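Adenylate kinase (PDB 2XB4) probably catalyses the reversible transfer of the terminal phosphate of ATP to AMP, giving two ADP, and carries a metal site occupied by zinc here. Local coordinates at residues A[4-9]-A[84-89]; A[36-41]-A[65-70]; A[109-114]-A[187-192]; A[114-119]-A[169-174]; A[175-178]-A[183-186]. One frame throughout, in Å; residues are numbered along the deposited sequence.

Contact 1: A[4-9]-A[84-89]. With SRT (S,R meso-tartaric acid), chain C.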
# COMPACT_ATOMS: atom_id res chain seq x y z
N LEU A 4 13.21 -25.15 -19.55
CA LEU A 4 13.19 -23.66 -19.62
C LEU A 4 11.69 -23.32 -19.61
O LEU A 4 10.94 -24.03 -20.28
CB LEU A 4 13.69 -23.12 -21.00
CG LEU A 4 15.19 -22.96 -21.13
CD1 LEU A 4 15.71 -24.36 -21.28
CD2 LEU A 4 15.51 -22.14 -22.37
N ILE A 5 11.25 -22.34 -18.85
CA ILE A 5 9.85 -21.93 -18.91
C ILE A 5 9.75 -20.46 -19.33
O ILE A 5 10.52 -19.60 -18.84
CB ILE A 5 9.13 -22.22 -17.54
CG1 ILE A 5 7.59 -21.94 -17.61
CG2 ILE A 5 9.81 -21.47 -16.37
CD1 ILE A 5 6.85 -22.63 -16.38
N PHE A 6 8.81 -20.17 -20.24
CA PHE A 6 8.54 -18.79 -20.64
C PHE A 6 7.05 -18.42 -20.37
O PHE A 6 6.12 -19.18 -20.71
CB PHE A 6 8.79 -18.61 -22.16
CG PHE A 6 10.23 -18.83 -22.61
CD1 PHE A 6 11.15 -17.77 -22.61
CD2 PHE A 6 10.67 -20.10 -22.98
CE1 PHE A 6 12.50 -17.94 -23.09
CE2 PHE A 6 11.98 -20.33 -23.41
CZ PHE A 6 12.93 -19.29 -23.47
N GLY A 7 6.82 -17.18 -19.93
CA GLY A 7 5.45 -16.64 -19.98
C GLY A 7 5.47 -15.17 -19.51
O GLY A 7 6.42 -14.77 -18.79
N PRO A 8 4.47 -14.38 -19.91
CA PRO A 8 4.44 -12.94 -19.60
C PRO A 8 3.95 -12.77 -18.16
O PRO A 8 3.35 -13.72 -17.61
CB PRO A 8 3.32 -12.40 -20.49
CG PRO A 8 2.40 -13.58 -20.76
CD PRO A 8 3.36 -14.80 -20.81
N ASN A 9 4.16 -11.59 -17.60
CA ASN A 9 3.43 -11.25 -16.38
C ASN A 9 1.93 -11.37 -16.59
O ASN A 9 1.44 -10.98 -17.66
CB ASN A 9 3.80 -9.82 -15.95
CG ASN A 9 5.26 -9.74 -15.33
OD1 ASN A 9 5.92 -10.75 -14.98
ND2 ASN A 9 5.71 -8.56 -15.19
N GLY A 84 12.88 -17.05 -16.32
CA GLY A 84 13.07 -15.63 -16.38
C GLY A 84 14.29 -15.22 -17.19
O GLY A 84 14.55 -14.03 -17.39
N PHE A 85 15.03 -16.23 -17.63
CA PHE A 85 16.21 -16.02 -18.51
C PHE A 85 16.15 -17.17 -19.51
O PHE A 85 15.96 -18.30 -19.08
CB PHE A 85 17.51 -16.06 -17.69
CG PHE A 85 18.68 -15.75 -18.46
CD1 PHE A 85 19.24 -16.74 -19.22
CD2 PHE A 85 19.20 -14.46 -18.52
CE1 PHE A 85 20.32 -16.49 -19.99
CE2 PHE A 85 20.32 -14.17 -19.32
CZ PHE A 85 20.90 -15.18 -20.06
N PRO A 86 16.34 -16.91 -20.83
CA PRO A 86 16.76 -15.66 -21.48
C PRO A 86 15.57 -14.73 -21.74
O PRO A 86 14.42 -15.18 -21.83
CB PRO A 86 17.38 -16.16 -22.81
CG PRO A 86 16.57 -17.43 -23.09
CD PRO A 86 16.24 -18.04 -21.79
N ARG A 87 15.86 -13.46 -21.95
CA ARG A 87 14.77 -12.53 -22.29
C ARG A 87 14.79 -12.05 -23.75
O ARG A 87 13.82 -11.41 -24.24
CB ARG A 87 14.87 -11.27 -21.40
CG ARG A 87 14.51 -11.56 -19.90
CD ARG A 87 14.59 -10.17 -19.22
NE ARG A 87 13.25 -9.56 -19.06
CZ ARG A 87 13.06 -8.23 -18.85
NH1 ARG A 87 14.15 -7.40 -18.85
NH2 ARG A 87 11.83 -7.71 -18.63
N ASN A 88 15.91 -12.28 -24.42
CA ASN A 88 15.98 -11.81 -25.82
C ASN A 88 16.75 -12.87 -26.64
O ASN A 88 17.29 -13.85 -26.06
CB ASN A 88 16.62 -10.38 -25.88
CG ASN A 88 18.08 -10.31 -25.32
OD1 ASN A 88 18.89 -11.19 -25.54
ND2 ASN A 88 18.41 -9.23 -24.59
N THR A 89 16.83 -12.65 -27.94
CA THR A 89 17.39 -13.67 -28.85
C THR A 89 18.89 -13.84 -28.73
O THR A 89 19.41 -15.00 -28.85
CB THR A 89 16.98 -13.43 -30.32
OG1 THR A 89 17.17 -12.04 -30.61
CG2 THR A 89 15.51 -13.73 -30.50
O1 SRT C . 0.34 -13.77 -13.08
O11 SRT C . 1.35 -15.23 -11.67
C1 SRT C . 1.34 -14.27 -12.48
C2 SRT C . 2.56 -13.72 -13.09
O2 SRT C . 2.74 -12.32 -13.14
C3 SRT C . 3.67 -14.66 -13.39
O3 SRT C . 3.07 -14.87 -14.70
C4 SRT C . 4.97 -14.00 -13.57
O4 SRT C . 5.66 -13.85 -12.56
O41 SRT C . 5.28 -13.64 -14.71
O HOH W 1 12.94 -18.53 -19.14
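F6 and P86 make the main apolar contact, with L4 beside them. The two side chains cross at about a right angle. CZ of F6 lies 3.9 Å from CD of P86. F6 has CG beside its backbone N (chi1 -63°), which carries the ring from strand 4-6 to the loop. L4 adds a looser touch, CD2 to CD of P86 at 4.2 Å. The peptide bond before P86 is cis.

The polar part is indirect. O of P86 sits at the edge of the F6 ring, 3.6 Å from CE1 of F6. No direct hydrogen bond joins the segments, and a water does the joining. It donates to O of I5 at 2.7 Å and accepts from N of G84 at 3.2 Å. A weak third bond goes from the water to O of F85. The same water lies over one face of the F6 ring, toward its rim.

The ligand is held at the far end of segment 4-9. O3 of the meso-tartaric acid gives a weak hydrogen bond to O of P8, 3.1 Å long. G10 and K13 also bind it through their backbone N atoms. Residues 84-87 are predicted to bind AMP. The contact thus sets the P-loop, which follows strand 2-6, beside the probable AMP site of the adenylate kinase core.

Contact 2: A[36-41]-A[65-70]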
# COMPACT_ATOMS: atom_id res chain seq x y z
N ARG A 36 22.03 -13.00 -6.79
CA ARG A 36 22.34 -13.07 -5.35
C ARG A 36 23.41 -14.11 -4.98
O ARG A 36 24.24 -13.83 -4.11
CB ARG A 36 21.08 -13.30 -4.51
CG ARG A 36 20.25 -12.06 -4.27
CD ARG A 36 19.16 -12.36 -3.23
NE ARG A 36 18.34 -13.51 -3.62
CZ ARG A 36 17.33 -13.47 -4.52
NH1 ARG A 36 17.02 -12.36 -5.19
NH2 ARG A 36 16.63 -14.56 -4.76
N GLU A 37 23.36 -15.31 -5.56
CA GLU A 37 24.44 -16.28 -5.40
C GLU A 37 25.83 -15.71 -5.85
O GLU A 37 26.85 -15.89 -5.21
CB GLU A 37 24.15 -17.59 -6.21
CG GLU A 37 25.41 -18.55 -6.37
CD GLU A 37 25.19 -19.86 -7.19
OE1 GLU A 37 24.03 -20.16 -7.47
OE2 GLU A 37 26.16 -20.56 -7.58
N HIS A 38 25.89 -15.07 -7.01
CA HIS A 38 27.20 -14.68 -7.54
C HIS A 38 27.66 -13.25 -7.09
O HIS A 38 28.81 -13.03 -6.66
CB HIS A 38 27.11 -14.72 -9.01
CG HIS A 38 27.18 -16.09 -9.59
ND1 HIS A 38 28.36 -16.67 -9.95
CD2 HIS A 38 26.21 -16.96 -9.93
CE1 HIS A 38 28.13 -17.84 -10.50
NE2 HIS A 38 26.82 -18.02 -10.54
N ILE A 39 26.74 -12.28 -7.24
CA ILE A 39 27.03 -10.86 -6.84
C ILE A 39 27.17 -10.75 -5.31
O ILE A 39 28.22 -10.30 -4.80
CB ILE A 39 26.04 -9.78 -7.47
CG1 ILE A 39 26.32 -9.58 -8.94
CG2 ILE A 39 26.21 -8.37 -6.84
CD1 ILE A 39 25.63 -10.51 -9.82
N GLY A 40 26.16 -11.25 -4.60
CA GLY A 40 26.20 -11.37 -3.18
C GLY A 40 27.29 -12.33 -2.66
O GLY A 40 28.03 -11.98 -1.74
N GLY A 41 27.45 -13.51 -3.22
CA GLY A 41 28.50 -14.35 -2.73
C GLY A 41 29.94 -14.06 -3.21
O GLY A 41 30.88 -14.80 -2.81
N ILE A 65 26.02 -15.23 -18.93
CA ILE A 65 25.80 -16.60 -19.40
C ILE A 65 26.68 -17.54 -18.56
O ILE A 65 26.15 -18.49 -18.02
CB ILE A 65 26.15 -16.75 -20.89
CG1 ILE A 65 25.15 -15.94 -21.76
CG2 ILE A 65 26.12 -18.25 -21.31
CD1 ILE A 65 23.79 -16.44 -21.73
N PRO A 66 28.00 -17.24 -18.39
CA PRO A 66 28.76 -18.14 -17.46
C PRO A 66 28.21 -18.21 -16.04
O PRO A 66 28.26 -19.28 -15.40
CB PRO A 66 30.18 -17.55 -17.46
CG PRO A 66 30.30 -16.69 -18.65
CD PRO A 66 28.90 -16.40 -19.22
N MET A 67 27.69 -17.10 -15.52
CA MET A 67 27.00 -17.18 -14.24
C MET A 67 25.86 -18.15 -14.22
O MET A 67 25.75 -18.93 -13.23
CB MET A 67 26.45 -15.81 -13.82
CG MET A 67 27.54 -14.91 -13.42
SD MET A 67 26.99 -13.27 -12.73
CE MET A 67 28.14 -13.05 -11.49
N VAL A 68 24.97 -18.04 -15.21
CA VAL A 68 23.85 -18.94 -15.29
C VAL A 68 24.37 -20.39 -15.32
O VAL A 68 23.90 -21.26 -14.55
CB VAL A 68 22.94 -18.62 -16.54
CG1 VAL A 68 21.92 -19.77 -16.71
CG2 VAL A 68 22.30 -17.21 -16.37
N LEU A 69 25.34 -20.67 -16.19
CA LEU A 69 25.81 -22.08 -16.30
C LEU A 69 26.43 -22.57 -14.98
O LEU A 69 26.23 -23.77 -14.64
CB LEU A 69 26.87 -22.22 -17.37
CG LEU A 69 26.37 -22.62 -18.76
CD1 LEU A 69 26.14 -24.15 -18.71
CD2 LEU A 69 25.15 -21.78 -19.21
N GLU A 70 27.16 -21.70 -14.25
CA GLU A 70 27.74 -22.10 -12.98
C GLU A 70 26.66 -22.47 -11.97
O GLU A 70 26.84 -23.39 -11.16
CB GLU A 70 28.62 -21.00 -12.35
CG GLU A 70 29.94 -20.91 -13.08
CD GLU A 70 31.08 -20.19 -12.32
OE1 GLU A 70 30.87 -19.50 -11.25
OE2 GLU A 70 32.22 -20.28 -12.89
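The imidazole of H38 has the side chain of M67 over one face. CG of M67 sits above the ring centre, a CH-pi contact of 4.0 Å to the centroid and 9° off the ring normal. SD of M67 is oblique to the ring, 4.7 Å from its centroid. At the ring edge lies E70, with CB in the plane and OE1 3.3 Å from CE1 of H38.

H38 and M67 run past each other in opposite directions. The M67 chain bends at its last torsion (chi3 141°), which turns CE back to CB of H38. CE of M67 also meets CD1 of I39 at 3.9 Å.

The one hydrogen bond across the contact is weak and bent: NE2 of H38 to O of M67, 3.0 Å. The stronger polar partner of H38 is OG1 of T43, bonded to ND1. NE2 also has a weak bond to OG1 of T71. With ND1 held by T43 and NE2 facing helix 61-75, rotation of the ring is probably restricted.

The axes of segments 36-40 and 65-70 come no nearer than 10.5 Å, with 120° between their N-to-C directions, so long side chains bridge them. This is packing of helix 31-40, part of the predicted NMP-binding region (residues 30-59), on helix 61-75.

Contact 3: A[109-114]-A[187-192]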
# COMPACT_ATOMS: atom_id res chain seq x y z
N VAL A 109 10.76 -27.43 -23.12
CA VAL A 109 10.64 -25.98 -23.00
C VAL A 109 9.17 -25.76 -22.89
O VAL A 109 8.37 -26.26 -23.73
CB VAL A 109 11.22 -25.21 -24.27
CG1 VAL A 109 10.82 -23.70 -24.27
CG2 VAL A 109 12.70 -25.39 -24.32
N ILE A 110 8.76 -25.03 -21.86
CA ILE A 110 7.32 -24.75 -21.66
C ILE A 110 7.01 -23.27 -21.99
O ILE A 110 7.68 -22.37 -21.48
CB ILE A 110 6.94 -25.00 -20.21
CG1 ILE A 110 7.07 -26.52 -19.90
CG2 ILE A 110 5.45 -24.53 -19.88
CD1 ILE A 110 6.96 -26.85 -18.37
N GLU A 111 5.96 -23.02 -22.75
CA GLU A 111 5.57 -21.64 -22.99
C GLU A 111 4.11 -21.52 -22.59
O GLU A 111 3.27 -22.28 -23.08
CB GLU A 111 5.76 -21.25 -24.47
CG GLU A 111 5.30 -19.82 -24.76
CD GLU A 111 4.98 -19.53 -26.27
OE1 GLU A 111 5.28 -20.35 -27.19
OE2 GLU A 111 4.38 -18.47 -26.50
N ILE A 112 3.81 -20.56 -21.71
CA ILE A 112 2.42 -20.26 -21.38
C ILE A 112 1.94 -19.12 -22.31
O ILE A 112 2.55 -18.05 -22.33
CB ILE A 112 2.26 -19.85 -19.92
CG1 ILE A 112 2.87 -20.96 -19.02
CG2 ILE A 112 0.70 -19.61 -19.64
CD1 ILE A 112 2.98 -20.54 -17.58
N LEU A 113 0.85 -19.36 -23.05
CA LEU A 113 0.39 -18.49 -24.16
C LEU A 113 -0.77 -17.74 -23.60
O LEU A 113 -1.70 -18.37 -23.04
CB LEU A 113 -0.21 -19.32 -25.34
CG LEU A 113 0.86 -19.74 -26.34
CD1 LEU A 113 1.77 -20.88 -25.75
CD2 LEU A 113 0.18 -20.19 -27.61
N LEU A 114 -0.77 -16.41 -23.80
CA LEU A 114 -1.91 -15.59 -23.42
C LEU A 114 -1.85 -14.32 -24.31
O LEU A 114 -0.77 -13.77 -24.48
CB LEU A 114 -1.69 -15.22 -21.90
CG LEU A 114 -2.83 -14.79 -21.02
CD1 LEU A 114 -3.65 -16.07 -20.87
CD2 LEU A 114 -2.34 -14.41 -19.71
N ALA A 187 12.77 -15.23 -28.39
CA ALA A 187 13.65 -16.21 -27.74
C ALA A 187 12.98 -17.59 -27.60
O ALA A 187 13.61 -18.66 -27.92
CB ALA A 187 14.16 -15.71 -26.35
N ALA A 188 11.74 -17.58 -27.10
CA ALA A 188 10.95 -18.84 -26.97
C ALA A 188 10.83 -19.56 -28.33
O ALA A 188 11.05 -20.77 -28.44
CB ALA A 188 9.53 -18.52 -26.45
N TYR A 189 10.53 -18.79 -29.40
CA TYR A 189 10.41 -19.36 -30.74
C TYR A 189 11.72 -19.89 -31.34
O TYR A 189 11.70 -20.79 -32.14
CB TYR A 189 9.74 -18.37 -31.74
CG TYR A 189 8.39 -17.85 -31.35
CD1 TYR A 189 7.58 -18.54 -30.41
CD2 TYR A 189 7.86 -16.71 -31.98
CE1 TYR A 189 6.31 -18.01 -30.04
CE2 TYR A 189 6.58 -16.23 -31.68
CZ TYR A 189 5.81 -16.86 -30.74
OH TYR A 189 4.57 -16.31 -30.41
N TYR A 190 12.84 -19.29 -30.98
CA TYR A 190 14.13 -19.81 -31.34
C TYR A 190 14.27 -21.25 -30.78
O TYR A 190 14.74 -22.17 -31.51
CB TYR A 190 15.18 -18.86 -30.81
CG TYR A 190 16.56 -19.42 -30.73
CD1 TYR A 190 17.38 -19.52 -31.91
CD2 TYR A 190 17.11 -19.79 -29.51
CE1 TYR A 190 18.66 -19.99 -31.80
CE2 TYR A 190 18.47 -20.31 -29.43
CZ TYR A 190 19.18 -20.39 -30.56
OH TYR A 190 20.47 -20.84 -30.55
N TYR A 191 13.79 -21.47 -29.56
CA TYR A 191 13.82 -22.86 -29.03
C TYR A 191 12.77 -23.74 -29.74
O TYR A 191 13.10 -24.85 -30.12
CB TYR A 191 13.69 -22.94 -27.50
CG TYR A 191 14.94 -22.33 -26.82
CD1 TYR A 191 16.13 -23.05 -26.73
CD2 TYR A 191 14.90 -21.05 -26.24
CE1 TYR A 191 17.31 -22.44 -26.19
CE2 TYR A 191 16.02 -20.47 -25.69
CZ TYR A 191 17.21 -21.14 -25.71
OH TYR A 191 18.26 -20.55 -25.10
N LYS A 192 11.53 -23.28 -29.87
CA LYS A 192 10.52 -24.04 -30.57
C LYS A 192 11.05 -24.59 -31.91
O LYS A 192 10.79 -25.76 -32.28
CB LYS A 192 9.28 -23.19 -30.81
CG LYS A 192 8.03 -23.89 -31.31
CD LYS A 192 6.82 -22.84 -31.44
CE LYS A 192 5.73 -23.60 -32.21
NZ LYS A 192 4.36 -22.97 -32.31
O HOH W 2 3.12 -17.50 -28.60
O HOH W 3 4.18 -20.80 -29.65
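E111 has CG anti to its backbone N (chi1 178°) and an extended chain beyond, which carries its carboxylate from the strand out to the helix. Y189 starts away from the strand, but with CG beside its backbone N (chi1 -57°) its ring comes back to meet E111. This is helix-on-sheet packing in the P-loop NTPase fold of adenylate kinase. Helix 184-192 lies against strand 108-113 of the central parallel sheet.

The ring of Y189 meets the carboxylate at its edge. OE1 of E111 lies near the ring plane, 3.8 Å from CE1 of Y189. The two planes are 57° apart. No direct hydrogen bond crosses the contact. Two waters link the polar ends instead. One donates to OE2 of E111 at 2.6 Å and is also hydrogen-bonded to OH of Y189. The other donates to OE1 of E111 and accepts a weak bond from NZ of K192. E111 and K192 each have a further partner on strand 201-206. OE1 of E111 is hydrogen-bonded to OH of Y202, and NZ of K192 forms a salt bridge with E204. The carboxylate is buried, and these bonds go far to satisfy it.

The other half of the contact is apolar. V109 points at the helix and crosses Y191 at about a right angle. A188 faces the strand too. The Y191 ring leads away from strand 108-113 and packs on L4 and F6 of strand 2-6. CG2 of V109 therefore meets the base of the tyrosine side chain, 4.1 Å from CB of Y191.

Contact 4: A[114-119]-A[169-174]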
# COMPACT_ATOMS: atom_id res chain seq x y z
N LEU A 114 -0.77 -16.41 -23.80
CA LEU A 114 -1.91 -15.59 -23.42
C LEU A 114 -1.85 -14.32 -24.31
O LEU A 114 -0.77 -13.77 -24.48
CB LEU A 114 -1.69 -15.22 -21.90
CG LEU A 114 -2.83 -14.79 -21.02
CD1 LEU A 114 -3.65 -16.07 -20.87
CD2 LEU A 114 -2.34 -14.41 -19.71
N PRO A 115 -2.99 -13.86 -24.88
CA PRO A 115 -2.86 -12.58 -25.54
C PRO A 115 -2.46 -11.45 -24.58
O PRO A 115 -2.88 -11.43 -23.42
CB PRO A 115 -4.25 -12.32 -26.19
CG PRO A 115 -4.98 -13.64 -26.15
CD PRO A 115 -4.35 -14.44 -25.04
N ARG A 116 -1.61 -10.55 -25.07
CA ARG A 116 -1.14 -9.44 -24.25
C ARG A 116 -2.30 -8.67 -23.60
O ARG A 116 -2.19 -8.37 -22.42
CB ARG A 116 -0.24 -8.51 -25.04
CG ARG A 116 0.04 -7.18 -24.39
CD ARG A 116 0.85 -6.26 -25.34
NE ARG A 116 1.22 -5.08 -24.55
CZ ARG A 116 2.29 -4.35 -24.82
NH1 ARG A 116 3.04 -4.69 -25.88
NH2 ARG A 116 2.56 -3.29 -24.08
N GLU A 117 -3.42 -8.39 -24.28
CA GLU A 117 -4.54 -7.57 -23.66
C GLU A 117 -5.13 -8.39 -22.45
O GLU A 117 -5.52 -7.82 -21.40
CB GLU A 117 -5.70 -7.16 -24.65
CG GLU A 117 -5.22 -6.10 -25.69
CD GLU A 117 -6.35 -5.24 -26.44
OE1 GLU A 117 -6.89 -5.69 -27.51
OE2 GLU A 117 -6.67 -4.10 -25.96
N VAL A 118 -5.19 -9.68 -22.63
CA VAL A 118 -5.68 -10.61 -21.58
C VAL A 118 -4.74 -10.60 -20.36
O VAL A 118 -5.18 -10.44 -19.22
CB VAL A 118 -5.96 -12.00 -22.08
CG1 VAL A 118 -6.34 -12.92 -20.90
CG2 VAL A 118 -7.13 -11.98 -23.18
N ALA A 119 -3.43 -10.77 -20.62
CA ALA A 119 -2.41 -10.70 -19.58
C ALA A 119 -2.52 -9.36 -18.77
O ALA A 119 -2.49 -9.36 -17.53
CB ALA A 119 -1.03 -10.90 -20.24
N ALA A 169 4.21 0.66 -16.34
CA ALA A 169 5.23 -0.35 -15.99
C ALA A 169 4.86 -1.73 -16.60
O ALA A 169 5.74 -2.48 -17.01
CB ALA A 169 5.37 -0.48 -14.46
N ILE A 170 3.57 -2.08 -16.53
CA ILE A 170 3.05 -3.34 -17.09
C ILE A 170 3.39 -3.35 -18.59
O ILE A 170 3.96 -4.34 -19.09
CB ILE A 170 1.54 -3.46 -16.85
CG1 ILE A 170 1.22 -3.70 -15.36
CG2 ILE A 170 0.97 -4.60 -17.70
CD1 ILE A 170 -0.31 -3.51 -15.16
N ASN A 171 3.11 -2.23 -19.28
CA ASN A 171 3.37 -2.13 -20.72
C ASN A 171 4.84 -2.22 -21.12
O ASN A 171 5.16 -2.80 -22.15
CB ASN A 171 2.73 -0.88 -21.33
CG ASN A 171 1.22 -1.03 -21.49
OD1 ASN A 171 0.74 -2.11 -21.81
ND2 ASN A 171 0.49 0.08 -21.38
N LYS A 172 5.74 -1.67 -20.32
CA LYS A 172 7.12 -1.78 -20.67
C LYS A 172 7.59 -3.24 -20.48
O LYS A 172 8.38 -3.69 -21.31
CB LYS A 172 7.95 -0.90 -19.78
CG LYS A 172 7.71 0.62 -20.22
CD LYS A 172 8.34 1.52 -19.25
CE LYS A 172 8.42 2.92 -19.86
NZ LYS A 172 9.64 3.47 -19.25
N ARG A 173 7.10 -4.00 -19.48
CA ARG A 173 7.51 -5.41 -19.40
C ARG A 173 6.88 -6.23 -20.56
O ARG A 173 7.55 -7.13 -21.10
CB ARG A 173 7.14 -6.06 -18.05
CG ARG A 173 7.86 -5.43 -16.83
CD ARG A 173 7.37 -6.09 -15.54
NE ARG A 173 7.65 -5.18 -14.46
CZ ARG A 173 6.80 -4.37 -13.78
NH1 ARG A 173 5.44 -4.36 -13.89
NH2 ARG A 173 7.37 -3.59 -12.86
N HIS A 174 5.63 -5.90 -20.95
CA HIS A 174 4.97 -6.65 -22.07
C HIS A 174 5.58 -6.30 -23.43
O HIS A 174 5.72 -7.20 -24.36
CB HIS A 174 3.46 -6.37 -22.05
CG HIS A 174 2.71 -7.21 -21.06
ND1 HIS A 174 1.39 -6.97 -20.73
CD2 HIS A 174 3.07 -8.31 -20.35
CE1 HIS A 174 0.98 -7.85 -19.81
NE2 HIS A 174 2.00 -8.66 -19.55
O HOH W 4 0.12 -4.79 -22.16
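One direct hydrogen bond crosses between R116 and N171. NH2 of R116 donates to OD1 of N171 over 3.1 Å, and the bond is nearly straight, 168° at the hydrogen. OD1 lies close to the guanidinium plane. The donor, however, stands above the carbonyl plane of the amide, 40° out of it. The two flat groups are 50° apart. NH2 of R116 also forms a salt bridge with D175, so the guanidinium is gripped by both a charged and a neutral partner.

A water fills the angle between three side chains. It accepts from NE of R116 at 2.6 Å and donates to OD1 of N171 at 2.8 Å. It is also hydrogen-bonded to ND1 of H174, lying in the plane of that ring.

These bonds join the start of helix 116-124, just after strand 108-113, to helix 167-177 in the core domain of adenylate kinase. Helix 167-177 includes R173, predicted to bind AMP.

Van der Waals packing centres on H174. Its CB lies over one face of the guanidinium, 3.6 Å from CZ of R116. R116 reaches that far because its chain is extended from CG to NE. Beyond it, CB of A119 comes within 3.7 Å of CE1 of H174. NE2 of H174 is hydrogen-bonded to O of N9, which ties the ring to the loop that binds the tartaric acid.

Contact 5: A[175-178]-A[183-186]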
# COMPACT_ATOMS: atom_id res chain seq x y z
N ASP A 175 6.01 -5.03 -23.58
CA ASP A 175 6.84 -4.64 -24.71
C ASP A 175 8.00 -5.55 -24.94
O ASP A 175 8.20 -6.02 -26.07
CB ASP A 175 7.33 -3.18 -24.61
CG ASP A 175 6.22 -2.16 -24.94
OD1 ASP A 175 5.10 -2.52 -25.37
OD2 ASP A 175 6.50 -0.98 -24.74
N ILE A 176 8.73 -5.90 -23.88
CA ILE A 176 9.85 -6.76 -24.07
C ILE A 176 9.35 -8.19 -24.30
O ILE A 176 9.82 -8.88 -25.20
CB ILE A 176 10.78 -6.74 -22.84
CG1 ILE A 176 11.44 -5.34 -22.74
CG2 ILE A 176 11.88 -7.87 -22.93
CD1 ILE A 176 11.91 -5.02 -21.20
N TYR A 177 8.40 -8.65 -23.47
CA TYR A 177 7.98 -10.08 -23.55
C TYR A 177 7.41 -10.35 -24.97
O TYR A 177 7.80 -11.33 -25.69
CB TYR A 177 6.92 -10.45 -22.49
CG TYR A 177 6.65 -11.96 -22.59
CD1 TYR A 177 7.54 -12.88 -22.00
CD2 TYR A 177 5.63 -12.47 -23.44
CE1 TYR A 177 7.38 -14.25 -22.15
CE2 TYR A 177 5.44 -13.86 -23.62
CZ TYR A 177 6.33 -14.73 -22.96
OH TYR A 177 6.19 -16.10 -23.12
N TYR A 178 6.57 -9.42 -25.45
CA TYR A 178 5.82 -9.76 -26.68
C TYR A 178 6.52 -9.35 -27.98
O TYR A 178 5.98 -9.54 -29.07
CB TYR A 178 4.43 -9.14 -26.64
CG TYR A 178 3.48 -9.91 -25.69
CD1 TYR A 178 2.67 -10.96 -26.18
CD2 TYR A 178 3.38 -9.55 -24.35
CE1 TYR A 178 1.80 -11.70 -25.31
CE2 TYR A 178 2.50 -10.21 -23.44
CZ TYR A 178 1.72 -11.32 -23.92
OH TYR A 178 0.80 -11.95 -23.12
N GLY A 183 12.74 -10.04 -28.81
CA GLY A 183 12.41 -9.99 -27.36
C GLY A 183 12.12 -11.43 -26.84
O GLY A 183 12.66 -12.43 -27.39
N THR A 184 11.26 -11.57 -25.82
CA THR A 184 11.21 -12.89 -25.19
C THR A 184 10.44 -13.93 -25.98
O THR A 184 10.84 -15.07 -25.99
CB THR A 184 10.64 -12.75 -23.78
OG1 THR A 184 11.29 -11.64 -23.18
CG2 THR A 184 10.97 -14.01 -22.97
N LEU A 185 9.32 -13.54 -26.64
CA LEU A 185 8.69 -14.45 -27.57
C LEU A 185 9.64 -14.89 -28.69
O LEU A 185 9.56 -16.08 -29.09
CB LEU A 185 7.37 -13.84 -28.22
CG LEU A 185 6.06 -13.88 -27.41
CD1 LEU A 185 4.91 -13.41 -28.36
CD2 LEU A 185 5.77 -15.35 -26.89
N ALA A 186 10.43 -13.96 -29.26
CA ALA A 186 11.40 -14.39 -30.31
C ALA A 186 12.38 -15.43 -29.67
O ALA A 186 12.73 -16.39 -30.34
CB ALA A 186 12.14 -13.18 -30.85
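Y177, T184 and L185 form the tight part of this contact. The Y177 side chain crosses those of T184 and L185 at about a right angle. CD1 of Y177 meets CB of T184 at 3.6 Å, while CE2, on the other side of the ring, meets CD2 of L185 at 3.6 Å. The ring is thus wedged between two neighbouring residues of the next helix. With CG anti to the backbone N (chi1 -175°), it comes back toward residues 183-186.

Two backbone hydrogen bonds fasten the same region. N of T184 donates to O of I176 over 3.1 Å, and N of L185 donates to O of Y177 over 2.8 Å. Carbonyls at the C-terminal end of helix 167-177 thus accept from N-H groups at the N-terminal end of helix 184-192. G183, at the N-cap, also brings its CA to 3.6 Å from O of I176.

The flanks are looser and partly exposed. CD1 of Y178 lies 4.0 Å from CD1 of L185. On the other flank, CG2 of I176 is 3.8 Å from OG1 of T184, whose hydrogen-bond partner is O of R87. I176 also packs on I53 of the second subunit.

A short loop connects helices 167-177 and 184-192, which pack at their ends. Y177 and T184 rest on F6 of strand 2-6. Y178 leans on helix 116-124, and its OH is hydrogen-bonded to O of L114.

In the fold
Contacts 1, 3 and 5 are buried and lie close together in the core, with centres 8 to 10 Å apart. Contacts 1 and 3 use neighbouring strands of the same sheet, joined by backbone hydrogen bonds between L4, F6 and I110. Contacts 3 and 5 share helix 184-192, while contacts 4 and 5 share helix 167-177 and meet in the R116 to D175 salt bridge. Contact 4 is only partly buried and relies more on polar groups. Contact 2 is the outlying one, its centre about 18 Å from the chain centre, and touches contact 1 through F85 on I65 and V68. Waters bridge contacts 1, 3 and 4, whereas contact 5 uses direct backbone bonds.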